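Local coordinates for protein soluble lytic transglycosylase B3 (Pseudomonas aeruginosa, PDB 5ANZ) that probably cleaves the glycan strands of peptidoglycan as a lytic transglycosylase in bacterial cell-wall turnover, and carries a bound calcium ion, at residues 322-327 and 331-336. Sequence-based numbering, arbitrary orientation.
Sequences AILKYN and AYALAV
Asn327 lies over one face of the Tyr332 ring, where the chain turns from helix 318-324 into helix 330-343 of the transglycosylase domain. From CB outward, Tyr332 first passes Asn327 OD1, 4.0 Å from its CB, and its CG sits under the amide carbon of Asn327. Beyond it, CD1 and CE1 run beneath Asn327 CB, which makes a CH-pi contact 3.5 Å from the centroid of the Tyr332 ring and only 11° off its normal, while CD2 lies 3.6 Å from Asn327 ND2. With CG of Asn327 anti to the backbone N (chi1 175°), the amide stacks on the ring, the two planes 14° apart. Val336 CG2 covers the opposite face, toward the rim. CE1 also meets Ile323 CG2, and at the tip Tyr332 OH comes within 3.7 Å of Tyr326 CD1 and makes a weak hydrogen bond with Glu144 OE2 of helix 134-145.

Ile323 CG2 also packs 3.6 Å from Ala333 CB, a methyl that Leu324 CD2 touches too, and Ile323 CD1 meets Val336 CG1 tip to tip at 3.9 Å. Tyr326, seen to bind N-acetyl-D-glucosamine in this protein, borders this packing, its own hydroxyl bonded to Thr205 O. No hydrogen bond crosses between the segments: apolar packing, the CH-pi contact and the amide-ring stack hold them together beside that sugar-binding residue.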
ATOM      1  N   ALA A 322       1.098  -6.077  -8.710  1.00 23.65           N
ATOM      2  CA  ALA A 322      -0.356  -5.998  -8.530  1.00 21.40           C
ATOM      3  C   ALA A 322      -0.714  -5.498  -7.128  1.00 25.71           C
ATOM      4  O   ALA A 322      -1.621  -4.683  -6.949  1.00 27.57           O
ATOM      5  CB  ALA A 322      -1.000  -7.369  -8.783  1.00 23.50           C
ATOM      6  N   ILE A 323      -0.012  -6.004  -6.132  1.00 22.31           N
ATOM      7  CA  ILE A 323      -0.263  -5.582  -4.768  1.00 22.31           C
ATOM      8  C   ILE A 323       0.059  -4.098  -4.607  1.00 23.93           C
ATOM      9  O   ILE A 323      -0.625  -3.379  -3.893  1.00 22.51           O
ATOM     10  CB  ILE A 323       0.562  -6.414  -3.784  1.00 20.89           C
ATOM     11  CG1 ILE A 323       0.156  -7.888  -3.893  1.00 19.02           C
ATOM     12  CG2 ILE A 323       0.395  -5.856  -2.364  1.00 21.49           C
ATOM     13  CD1 ILE A 323       1.180  -8.843  -3.276  1.00 21.00           C
ATOM     14  N   LEU A 324       1.080  -3.619  -5.310  1.00 24.54           N
ATOM     15  CA  LEU A 324       1.449  -2.204  -5.205  1.00 24.09           C
ATOM     16  C   LEU A 324       0.347  -1.274  -5.695  1.00 30.37           C
ATOM     17  O   LEU A 324       0.290  -0.094  -5.317  1.00 28.47           O
ATOM     18  CB  LEU A 324       2.738  -1.946  -5.983  1.00 23.67           C
ATOM     19  CG  LEU A 324       4.021  -2.468  -5.352  1.00 25.31           C
ATOM     20  CD1 LEU A 324       5.168  -2.288  -6.341  1.00 27.02           C
ATOM     21  CD2 LEU A 324       4.316  -1.718  -4.081  1.00 27.47           C
ATOM     22  N   LYS A 325      -0.538  -1.789  -6.539  1.00 27.77           N
ATOM     23  CA  LYS A 325      -1.630  -0.962  -7.034  1.00 28.22           C
ATOM     24  C   LYS A 325      -2.674  -0.777  -5.928  1.00 26.06           C
ATOM     25  O   LYS A 325      -3.508   0.126  -5.984  1.00 31.67           O
ATOM     26  CB  LYS A 325      -2.252  -1.580  -8.291  1.00 28.21           C
ATOM     27  CG  LYS A 325      -1.289  -1.678  -9.462  1.00 37.64           C
ATOM     28  CD  LYS A 325      -2.000  -2.144 -10.717  1.00 50.48           C
ATOM     29  CE  LYS A 325      -1.119  -2.022 -11.953  1.00 54.65           C
ATOM     30  NZ  LYS A 325      -0.158  -3.149 -12.084  1.00 55.49           N
ATOM     31  N   TYR A 326      -2.615  -1.630  -4.908  1.00 29.48           N
ATOM     32  CA  TYR A 326      -3.539  -1.550  -3.783  1.00 29.58           C
ATOM     33  C   TYR A 326      -3.010  -0.506  -2.797  1.00 32.51           C
ATOM     34  O   TYR A 326      -3.765   0.325  -2.275  1.00 39.93           O
ATOM     35  CB  TYR A 326      -3.715  -2.942  -3.109  1.00 28.39           C
ATOM     36  CG  TYR A 326      -5.083  -3.176  -2.507  1.00 26.45           C
ATOM     37  CD1 TYR A 326      -5.490  -2.470  -1.395  1.00 32.22           C
ATOM     38  CD2 TYR A 326      -5.980  -4.096  -3.064  1.00 28.83           C
ATOM     39  CE1 TYR A 326      -6.740  -2.656  -0.850  1.00 36.00           C
ATOM     40  CE2 TYR A 326      -7.252  -4.288  -2.517  1.00 27.22           C
ATOM     41  CZ  TYR A 326      -7.616  -3.565  -1.411  1.00 33.30           C
ATOM     42  OH  TYR A 326      -8.856  -3.748  -0.836  1.00 34.28           O
ATOM     43  N   ASN A 327      -1.700  -0.537  -2.578  1.00 28.98           N
ATOM     44  CA  ASN A 327      -1.001   0.435  -1.753  1.00 29.06           C
ATOM     45  C   ASN A 327       0.433   0.484  -2.270  1.00 28.51           C
ATOM     46  O   ASN A 327       1.152  -0.514  -2.258  1.00 28.07           O
ATOM     47  CB  ASN A 327      -1.080   0.058  -0.258  1.00 32.03           C
ATOM     48  CG  ASN A 327      -0.256   0.977   0.651  1.00 35.17           C
ATOM     49  OD1 ASN A 327       0.811   1.467   0.282  1.00 46.79           O
ATOM     50  ND2 ASN A 327      -0.736   1.170   1.865  1.00 41.27           N
ATOM     51  N   ALA A 331       7.126  -1.734   1.289  1.00 25.67           N
ATOM     52  CA  ALA A 331       7.043  -2.391   2.603  1.00 23.09           C
ATOM     53  C   ALA A 331       5.667  -3.067   2.774  1.00 19.09           C
ATOM     54  O   ALA A 331       5.565  -4.217   3.208  1.00 21.60           O
ATOM     55  CB  ALA A 331       7.288  -1.405   3.717  1.00 28.67           C
ATOM     56  N   TYR A 332       4.620  -2.345   2.410  1.00 23.31           N
ATOM     57  CA  TYR A 332       3.265  -2.897   2.431  1.00 24.02           C
ATOM     58  C   TYR A 332       3.150  -4.136   1.573  1.00 22.85           C
ATOM     59  O   TYR A 332       2.616  -5.160   1.998  1.00 20.94           O
ATOM     60  CB  TYR A 332       2.267  -1.849   1.947  1.00 21.21           C
ATOM     61  CG  TYR A 332       0.869  -2.396   1.693  1.00 21.52           C
ATOM     62  CD1 TYR A 332       0.528  -2.947   0.464  1.00 24.81           C
ATOM     63  CD2 TYR A 332      -0.120  -2.323   2.666  1.00 20.42           C
ATOM     64  CE1 TYR A 332      -0.756  -3.420   0.214  1.00 20.85           C
ATOM     65  CE2 TYR A 332      -1.404  -2.800   2.425  1.00 23.67           C
ATOM     66  CZ  TYR A 332      -1.707  -3.355   1.198  1.00 25.41           C
ATOM     67  OH  TYR A 332      -2.981  -3.816   0.934  1.00 27.86           O
ATOM     68  N   ALA A 333       3.652  -4.058   0.344  1.00 19.75           N
ATOM     69  CA  ALA A 333       3.492  -5.185  -0.567  1.00 19.59           C
ATOM     70  C   ALA A 333       4.315  -6.379  -0.090  1.00 18.48           C
ATOM     71  O   ALA A 333       3.865  -7.516  -0.196  1.00 19.16           O
ATOM     72  CB  ALA A 333       3.865  -4.784  -2.002  1.00 19.38           C
ATOM     73  N   LEU A 334       5.488  -6.123   0.493  1.00 19.04           N
ATOM     74  CA  LEU A 334       6.270  -7.218   1.076  1.00 19.31           C
ATOM     75  C   LEU A 334       5.503  -7.869   2.232  1.00 18.42           C
ATOM     76  O   LEU A 334       5.443  -9.115   2.327  1.00 19.21           O
ATOM     77  CB  LEU A 334       7.637  -6.697   1.542  1.00 19.93           C
ATOM     78  CG  LEU A 334       8.609  -7.733   2.101  1.00 22.53           C
ATOM     79  CD1 LEU A 334       8.847  -8.861   1.115  1.00 24.24           C
ATOM     80  CD2 LEU A 334       9.921  -7.014   2.424  1.00 27.08           C
ATOM     81  N   ALA A 335       4.874  -7.040   3.071  1.00 18.20           N
ATOM     82  CA  ALA A 335       4.074  -7.549   4.195  1.00 20.61           C
ATOM     83  C   ALA A 335       2.929  -8.409   3.695  1.00 18.50           C
ATOM     84  O   ALA A 335       2.673  -9.490   4.230  1.00 16.31           O
ATOM     85  CB  ALA A 335       3.527  -6.410   5.057  1.00 18.85           C
ATOM     86  N   VAL A 336       2.203  -7.923   2.688  1.00 17.27           N
ATOM     87  CA  VAL A 336       1.126  -8.735   2.125  1.00 16.91           C
ATOM     88  C   VAL A 336       1.611 -10.094   1.629  1.00 17.96           C
ATOM     89  O   VAL A 336       1.008 -11.115   1.922  1.00 17.69           O
ATOM     90  CB  VAL A 336       0.427  -7.991   0.974  1.00 16.02           C
ATOM     91  CG1 VAL A 336      -0.531  -8.916   0.239  1.00 20.54           C
ATOM     92  CG2 VAL A 336      -0.322  -6.793   1.534  1.00 18.11           C
TER